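Local coordinates for protein thiosulfate reductase (Thermus thermophilus, PDB 2VPZ) that probably reduces sulfur compounds such as polysulfide or thiosulfate, as a molybdenum enzyme that carries two pterin guanosine dinucleotides and an iron-sulfur cluster, at residues A115-E118 and E119-H123; I265-L268 and I269-L273; A291-K294 and D295-P298; I521-E524 and L525-L529. All blocks are in the same frame, centred on the assembly; numbering follows the deposited sequence.

How the contacts relate
The four contacts form two pairs on opposite sides of the chain's centre. Contacts 1 and 4 lie on helices 117-134 and 518-528, which pack together through W117, L121, I521, E524 and L525 and are tied by a D122-R528 salt bridge; the side chains of I521 and W117 come within about 7 and 9 Å of a bound dinucleotide. Contacts 2 and 3 join helix 257-270 to the turn after helix 287-292, where H266 ND1 meets V293 O. Contacts 1, 2 and 4 each have a buried apolar side, whereas contact 3 is a surface contact. Arginine-carboxylate pairing dominates contact 4, a face-to-face ring stack marks contact 2 and an edge-to-face pair contact 3, and contact 1 is mainly a helix start.

Contact 1 (A115-E118 and E119-H123); sequences ATWE and EALDH
T116 O accepts A120 N at 2.9 Å and starts the first turn of helix 117-134, with T116 in the N-cap position. The next two bonds of this turn run from L121 N to W117 O, 3.0 Å, and from D122 N to E118 O, 3.1 Å. Although threonine is a common N-cap residue, its hydroxyl here caps no amide; T116 OG1 donates instead to E118 OE1 at 2.8 Å. The glutamate can receive it because its chain bends about the CB-CG bond (chi2 67°), bringing the carboxylate round to the front of the helix. On the flank, A115 CB rests 3.9 Å from E119 CG, and a water accepts a hydrogen bond from T116 N and donates one to E119 OE2, linking the amide before the helix to a carboxylate in its first turn.

The buried side belongs to W117 and L121, large apolar side chains one turn apart that both reach helix 518-528. D514 O receives the indole NH, which satisfies the polar atom of an otherwise hydrophobic ring. A120 is small enough to sit against L480 of strand 479-481, while at the exposed edge D122 OD1 forms a salt bridge with R528 NH1. Between the two large side chains the approach is oblique to the indole, L121 CD1 coming 4.2 Å from W117 CE3.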
# COMPACT_ATOMS: atom_id res chain seq x y z
N ALA A 115 -62.24 19.08 5.98
CA ALA A 115 -62.99 20.12 5.29
C ALA A 115 -62.82 19.98 3.80
O ALA A 115 -62.01 19.19 3.29
CB ALA A 115 -62.51 21.53 5.74
N THR A 116 -63.59 20.80 3.11
CA THR A 116 -63.62 20.82 1.67
C THR A 116 -62.69 21.96 1.17
O THR A 116 -62.45 22.92 1.88
CB THR A 116 -65.13 21.02 1.24
OG1 THR A 116 -65.46 20.14 0.18
CG2 THR A 116 -65.43 22.48 0.88
N TRP A 117 -62.11 21.83 -0.02
CA TRP A 117 -61.27 22.92 -0.52
C TRP A 117 -62.05 24.24 -0.55
O TRP A 117 -61.52 25.32 -0.24
CB TRP A 117 -60.71 22.63 -1.92
CG TRP A 117 -59.41 21.87 -1.87
CD1 TRP A 117 -59.23 20.53 -2.12
CD2 TRP A 117 -58.12 22.38 -1.48
NE1 TRP A 117 -57.91 20.19 -1.91
CE2 TRP A 117 -57.21 21.30 -1.52
CE3 TRP A 117 -57.65 23.65 -1.10
CZ2 TRP A 117 -55.83 21.45 -1.18
CZ3 TRP A 117 -56.28 23.82 -0.76
CH2 TRP A 117 -55.39 22.71 -0.81
N GLU A 118 -63.32 24.14 -0.92
CA GLU A 118 -64.25 25.27 -1.00
C GLU A 118 -64.46 25.91 0.38
O GLU A 118 -64.26 27.12 0.57
CB GLU A 118 -65.59 24.82 -1.62
CG GLU A 118 -65.46 24.08 -2.98
CD GLU A 118 -64.76 22.69 -2.89
OE1 GLU A 118 -65.08 21.91 -1.97
OE2 GLU A 118 -63.91 22.39 -3.77
N GLU A 119 -64.81 25.08 1.36
CA GLU A 119 -65.03 25.53 2.74
C GLU A 119 -63.76 26.10 3.42
O GLU A 119 -63.85 27.13 4.11
CB GLU A 119 -65.63 24.42 3.61
CG GLU A 119 -65.05 24.37 5.03
CD GLU A 119 -66.09 24.48 6.16
OE1 GLU A 119 -66.03 25.47 6.92
OE2 GLU A 119 -66.95 23.58 6.27
N ALA A 120 -62.61 25.46 3.23
CA ALA A 120 -61.34 25.94 3.83
C ALA A 120 -60.88 27.26 3.19
O ALA A 120 -60.43 28.17 3.90
CB ALA A 120 -60.21 24.85 3.69
N LEU A 121 -61.01 27.38 1.87
CA LEU A 121 -60.62 28.60 1.17
C LEU A 121 -61.54 29.82 1.49
O LEU A 121 -61.05 30.95 1.54
CB LEU A 121 -60.52 28.33 -0.37
CG LEU A 121 -59.24 27.59 -0.85
CD1 LEU A 121 -59.29 27.34 -2.37
CD2 LEU A 121 -57.98 28.40 -0.48
N ASP A 122 -62.83 29.58 1.77
CA ASP A 122 -63.81 30.63 2.15
C ASP A 122 -63.49 31.14 3.55
O ASP A 122 -63.46 32.35 3.83
CB ASP A 122 -65.26 30.12 2.21
CG ASP A 122 -65.93 29.97 0.83
OD1 ASP A 122 -65.33 30.38 -0.18
OD2 ASP A 122 -67.06 29.44 0.79
N HIS A 123 -63.27 30.18 4.45
CA HIS A 123 -62.92 30.44 5.84
C HIS A 123 -61.67 31.34 5.93
O HIS A 123 -61.62 32.25 6.77
CB HIS A 123 -62.73 29.10 6.61
CG HIS A 123 -62.54 29.23 8.08
ND1 HIS A 123 -61.32 29.38 8.65
CD2 HIS A 123 -63.42 29.26 9.09
CE1 HIS A 123 -61.44 29.51 9.96
NE2 HIS A 123 -62.72 29.44 10.25
O HOH W 1 -66.16 21.56 4.77

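Contact 2 (I265-L268 and I269-L273); sequences IHVL and IYEDL
The imidazole of H266 lies over one face of the Y270 phenol, one turn further along helix 257-270, just where the helix ends in a Schellman motif. The two rings form a face-to-face stack, with planes 14° apart and centroids separated by 4.5 Å. The overlap is offset toward the rims, H266 NE2 sitting 3.9 Å from Y270 CG. With CG opposite the backbone N (chi1 174°), the histidine swings along the helix toward the tyrosine, while its ND1 bonds to V293 O and the phenol OH to K290 O. With an alanine here, V293 O would probably lose this donor and one face of the Y270 ring its cover, leaving the phenol held mainly by its bond to K290 O.

The tight side is apolar. I265 and I269 run side by side, CG2 of the first 3.8 Å from CD1 of the second, and both are buried against helices 287-292 and 341-354; branched aliphatic chains suit such close filling. L268 also packs on helix 341-354.

Y270 and D272 mark the solvent side. There the charge of D272 is met by K276, and that of E271 by R317, although the E271 carboxylate carbon CD also lies 3.8 Å from V267 CG1. D272 takes a positive phi of 62°, which takes the chain out of the helical path. Two bonds close the motif: D272 N to I269 O at 3.3 Å, and L273 N to L268 O at 3.0 Å.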
# COMPACT_ATOMS: atom_id res chain seq x y z
N ILE A 265 -4.94 41.02 3.93
CA ILE A 265 -5.12 42.27 3.16
C ILE A 265 -3.82 43.07 3.37
O ILE A 265 -3.21 43.58 2.42
CB ILE A 265 -6.40 43.11 3.66
CG1 ILE A 265 -7.70 42.62 2.99
CG2 ILE A 265 -6.17 44.62 3.38
CD1 ILE A 265 -9.00 43.03 3.74
N HIS A 266 -3.38 43.16 4.62
CA HIS A 266 -2.12 43.82 4.99
C HIS A 266 -0.90 43.22 4.25
O HIS A 266 -0.07 43.97 3.73
CB HIS A 266 -1.85 43.75 6.52
CG HIS A 266 -0.52 44.27 6.97
ND1 HIS A 266 -0.40 45.32 7.85
CD2 HIS A 266 0.72 43.89 6.68
CE1 HIS A 266 0.87 45.57 8.07
NE2 HIS A 266 1.57 44.71 7.36
N VAL A 267 -0.76 41.90 4.19
CA VAL A 267 0.40 41.30 3.51
C VAL A 267 0.44 41.55 1.98
O VAL A 267 1.50 41.81 1.43
CB VAL A 267 0.59 39.75 3.82
CG1 VAL A 267 1.79 39.18 3.03
CG2 VAL A 267 0.80 39.52 5.33
N LEU A 268 -0.70 41.52 1.30
CA LEU A 268 -0.77 41.79 -0.15
C LEU A 268 -0.55 43.29 -0.49
O LEU A 268 -0.03 43.63 -1.56
CB LEU A 268 -2.10 41.28 -0.77
CG LEU A 268 -2.60 39.84 -0.50
CD1 LEU A 268 -4.08 39.70 -0.90
CD2 LEU A 268 -1.71 38.82 -1.24
N ILE A 269 -0.96 44.19 0.40
CA ILE A 269 -0.75 45.63 0.19
C ILE A 269 0.69 46.04 0.59
O ILE A 269 1.42 46.61 -0.22
CB ILE A 269 -1.83 46.52 0.99
CG1 ILE A 269 -3.19 46.50 0.29
CG2 ILE A 269 -1.33 47.98 1.12
CD1 ILE A 269 -4.37 47.08 1.11
N TYR A 270 1.11 45.70 1.81
CA TYR A 270 2.45 46.05 2.33
C TYR A 270 3.69 45.30 1.81
O TYR A 270 4.81 45.80 1.92
CB TYR A 270 2.46 46.08 3.86
CG TYR A 270 1.80 47.31 4.45
CD1 TYR A 270 0.43 47.53 4.29
CD2 TYR A 270 2.55 48.28 5.15
CE1 TYR A 270 -0.20 48.67 4.80
CE2 TYR A 270 1.93 49.43 5.67
CZ TYR A 270 0.55 49.62 5.49
OH TYR A 270 -0.07 50.74 5.98
N GLU A 271 3.51 44.09 1.30
CA GLU A 271 4.65 43.38 0.75
C GLU A 271 4.63 43.61 -0.75
O GLU A 271 5.44 43.06 -1.50
CB GLU A 271 4.65 41.89 1.07
CG GLU A 271 5.29 41.54 2.39
CD GLU A 271 5.47 40.05 2.55
OE1 GLU A 271 5.40 39.35 1.52
OE2 GLU A 271 5.70 39.58 3.69
N ASP A 272 3.65 44.39 -1.17
CA ASP A 272 3.52 44.79 -2.56
C ASP A 272 3.30 43.60 -3.52
O ASP A 272 3.97 43.50 -4.56
CB ASP A 272 4.80 45.56 -2.92
CG ASP A 272 4.71 46.32 -4.24
OD1 ASP A 272 3.71 47.04 -4.43
OD2 ASP A 272 5.66 46.19 -5.05
N LEU A 273 2.35 42.73 -3.19
CA LEU A 273 2.05 41.53 -4.00
C LEU A 273 0.77 41.65 -4.82
O LEU A 273 0.51 40.81 -5.70
CB LEU A 273 1.96 40.28 -3.08
CG LEU A 273 3.19 39.99 -2.19
CD1 LEU A 273 2.90 38.91 -1.13
CD2 LEU A 273 4.39 39.57 -3.07

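Contact 3 (A291-K294 and D295-P298); sequences AHVK and DFTP
The F296 ring turns its edge toward the face of the H292 imidazole in an offset edge-to-face pair, part of the short connection between helices 287-292 and 298-305. The centroids are 5.7 Å apart and the planes stand at 66°. F296 CE1 leads, 4.0 Å from H292 ND1, which lies in the plane of the phenyl ring. Also at that edge is V293 CG2, 3.9 Å from F296 CD1, while H292 O approaches CE1 obliquely at 3.3 Å.

F296 is the centre of an inverse gamma turn, closed by a weak bond of 2.9 Å from T297 N to D295 O. With CG beside the backbone N (chi1 -53°), its side chain folds back over the end of the preceding helix. A large flat ring suits this place because it also meets W300 and touches L262 of helix 257-270. A serine here would probably leave the H292 ring without its aromatic partner and open a gap beside V293.

T297, in the N-cap position of the next helix, uses OG1 to accept the amide of E299. Toward solvent, the charged atoms of K294 and D295 are not in contact, K294 NZ lying 4.9 Å from D295 OD1.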
# COMPACT_ATOMS: atom_id res chain seq x y z
N ALA A 291 -4.20 52.50 4.49
CA ALA A 291 -4.01 53.23 5.76
C ALA A 291 -4.77 52.59 6.96
O ALA A 291 -4.26 52.55 8.09
CB ALA A 291 -4.38 54.73 5.59
N HIS A 292 -5.99 52.11 6.70
CA HIS A 292 -6.86 51.42 7.69
C HIS A 292 -6.14 50.19 8.26
O HIS A 292 -6.10 49.94 9.47
CB HIS A 292 -8.17 50.89 6.99
CG HIS A 292 -9.19 50.27 7.90
ND1 HIS A 292 -9.44 48.93 7.96
CD2 HIS A 292 -10.05 50.84 8.76
CE1 HIS A 292 -10.40 48.69 8.82
NE2 HIS A 292 -10.79 49.84 9.32
N VAL A 293 -5.56 49.43 7.35
CA VAL A 293 -4.89 48.16 7.60
C VAL A 293 -3.40 48.19 8.04
O VAL A 293 -2.72 47.16 8.07
CB VAL A 293 -5.07 47.29 6.30
CG1 VAL A 293 -3.74 46.67 5.87
CG2 VAL A 293 -6.18 46.24 6.51
N LYS A 294 -2.92 49.38 8.40
CA LYS A 294 -1.53 49.61 8.80
C LYS A 294 -0.94 48.73 9.94
O LYS A 294 0.14 48.12 9.79
CB LYS A 294 -1.33 51.10 9.15
CG LYS A 294 0.10 51.53 9.49
CD LYS A 294 0.13 52.74 10.42
CE LYS A 294 1.43 53.54 10.28
NZ LYS A 294 2.66 52.74 10.61
N ASP A 295 -1.65 48.66 11.05
CA ASP A 295 -1.26 47.89 12.24
C ASP A 295 -1.77 46.42 12.31
O ASP A 295 -1.34 45.66 13.18
CB ASP A 295 -1.69 48.63 13.53
CG ASP A 295 -0.99 49.99 13.72
OD1 ASP A 295 0.25 50.01 13.89
OD2 ASP A 295 -1.71 51.03 13.70
N PHE A 296 -2.67 46.02 11.42
CA PHE A 296 -3.18 44.64 11.42
C PHE A 296 -2.16 43.72 10.74
O PHE A 296 -2.28 43.36 9.57
CB PHE A 296 -4.54 44.53 10.72
CG PHE A 296 -5.58 45.49 11.25
CD1 PHE A 296 -6.36 46.24 10.36
CD2 PHE A 296 -5.78 45.65 12.62
CE1 PHE A 296 -7.33 47.15 10.82
CE2 PHE A 296 -6.75 46.55 13.11
CZ PHE A 296 -7.53 47.31 12.21
N THR A 297 -1.14 43.33 11.49
CA THR A 297 -0.04 42.49 11.02
C THR A 297 -0.17 40.99 11.36
O THR A 297 -0.99 40.61 12.22
CB THR A 297 1.31 43.00 11.65
OG1 THR A 297 2.25 41.94 11.76
CG2 THR A 297 1.06 43.63 13.04
N PRO A 298 0.55 40.10 10.62
CA PRO A 298 0.46 38.67 10.94
C PRO A 298 0.75 38.40 12.46
O PRO A 298 0.32 37.38 13.00
CB PRO A 298 1.51 38.03 10.05
CG PRO A 298 1.47 38.88 8.78
CD PRO A 298 1.01 40.29 9.23

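Contact 4 (I521-E524 and L525-L529); sequences IARE and LGLRL
R528 grips E524 side-on with two nitrogens, one on the backbone carbonyl and the other on the carboxylate. NE donates to E524 O at 2.9 Å and NH2 to E524 OE1 at 3.2 Å, both acceptors lying close to the guanidinium plane. The second bond is nearly straight, 168° at the hydrogen, although the carboxylate is turned 65° from the guanidinium. Bends at chi2 and chi3 of the arginine bring the group back to the helix. R528 N stands 3.8 Å from E524 O, so the side-chain NE serves this carbonyl at closer range than the backbone amide of the same residue. The remaining nitrogen, NH1, pairs with D122 of helix 117-134.

E524 has a second arginine. Its OE2 forms a salt bridge with R523 NH1 at 3.4 Å, in the plane of that guanidinium, and R523 NE donates to W537 O. L527 CD1 lies over a face of the R523 guanidinium, a suitable place for a methyl group because the N-H bonds point outward in the plane.

The earlier carbonyls keep helical partners. I521 O accepts L525 N, which also makes a weak bond to A522 O; A522 O takes G526 N at 2.8 Å, and R523 O takes L527 N. Glycine suits position 526, where a beta carbon would be tight against A522 O. I521 and L525 pack side by side on the buried face.

Two guanidinium groups on one carboxylate would favour the ionised form of E524, and the network probably ties this helix to helix 117-134 through R528.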
# COMPACT_ATOMS: atom_id res chain seq x y z
N ILE A 521 -53.87 27.08 -5.53
CA ILE A 521 -54.26 27.56 -4.20
C ILE A 521 -54.18 29.12 -4.14
O ILE A 521 -55.09 29.77 -3.61
CB ILE A 521 -53.36 26.90 -3.05
CG1 ILE A 521 -53.68 25.41 -2.89
CG2 ILE A 521 -53.55 27.64 -1.71
CD1 ILE A 521 -52.60 24.58 -2.13
N ALA A 522 -53.14 29.70 -4.73
CA ALA A 522 -52.93 31.17 -4.79
C ALA A 522 -54.06 31.85 -5.62
O ALA A 522 -54.75 32.77 -5.13
CB ALA A 522 -51.51 31.51 -5.37
N ARG A 523 -54.24 31.41 -6.86
CA ARG A 523 -55.32 31.91 -7.70
C ARG A 523 -56.71 31.81 -6.99
O ARG A 523 -57.49 32.76 -7.01
CB ARG A 523 -55.37 31.13 -9.02
CG ARG A 523 -56.35 31.64 -10.03
CD ARG A 523 -56.11 31.01 -11.38
NE ARG A 523 -57.24 31.16 -12.30
CZ ARG A 523 -58.48 30.73 -12.09
NH1 ARG A 523 -58.80 30.10 -10.97
NH2 ARG A 523 -59.42 30.93 -13.01
N GLU A 524 -57.00 30.67 -6.36
CA GLU A 524 -58.27 30.44 -5.63
C GLU A 524 -58.50 31.40 -4.45
O GLU A 524 -59.64 31.68 -4.08
CB GLU A 524 -58.40 28.99 -5.17
CG GLU A 524 -58.65 28.01 -6.30
CD GLU A 524 -59.97 28.29 -7.02
OE1 GLU A 524 -60.99 28.42 -6.31
OE2 GLU A 524 -59.96 28.38 -8.27
N LEU A 525 -57.42 31.85 -3.83
CA LEU A 525 -57.50 32.80 -2.72
C LEU A 525 -57.57 34.22 -3.33
O LEU A 525 -58.29 35.09 -2.82
CB LEU A 525 -56.29 32.68 -1.75
CG LEU A 525 -56.28 31.46 -0.80
CD1 LEU A 525 -54.87 31.16 -0.23
CD2 LEU A 525 -57.30 31.66 0.34
N GLY A 526 -56.85 34.41 -4.44
CA GLY A 526 -56.79 35.66 -5.18
C GLY A 526 -58.10 36.15 -5.78
O GLY A 526 -58.37 37.36 -5.84
N LEU A 527 -58.92 35.21 -6.23
CA LEU A 527 -60.25 35.50 -6.76
C LEU A 527 -61.20 35.88 -5.57
O LEU A 527 -61.98 36.84 -5.67
CB LEU A 527 -60.81 34.31 -7.62
CG LEU A 527 -60.01 33.85 -8.87
CD1 LEU A 527 -60.88 32.96 -9.80
CD2 LEU A 527 -59.48 35.07 -9.65
N ARG A 528 -61.09 35.17 -4.45
CA ARG A 528 -61.85 35.46 -3.20
C ARG A 528 -61.53 36.84 -2.44
O ARG A 528 -62.35 37.21 -1.59
CB ARG A 528 -61.72 34.24 -2.21
CG ARG A 528 -62.67 33.02 -2.38
CD ARG A 528 -61.98 31.72 -1.93
NE ARG A 528 -62.07 30.65 -2.93
CZ ARG A 528 -62.99 29.69 -2.94
NH1 ARG A 528 -63.90 29.66 -1.98
NH2 ARG A 528 -63.00 28.77 -3.89
N LEU A 529 -60.43 37.56 -2.71
CA LEU A 529 -60.00 38.87 -2.05
C LEU A 529 -59.89 40.16 -3.00
O LEU A 529 -59.16 41.14 -2.68
CB LEU A 529 -58.65 38.68 -1.24
CG LEU A 529 -58.21 37.30 -0.69
CD1 LEU A 529 -56.68 37.24 -0.42
CD2 LEU A 529 -58.99 36.91 0.58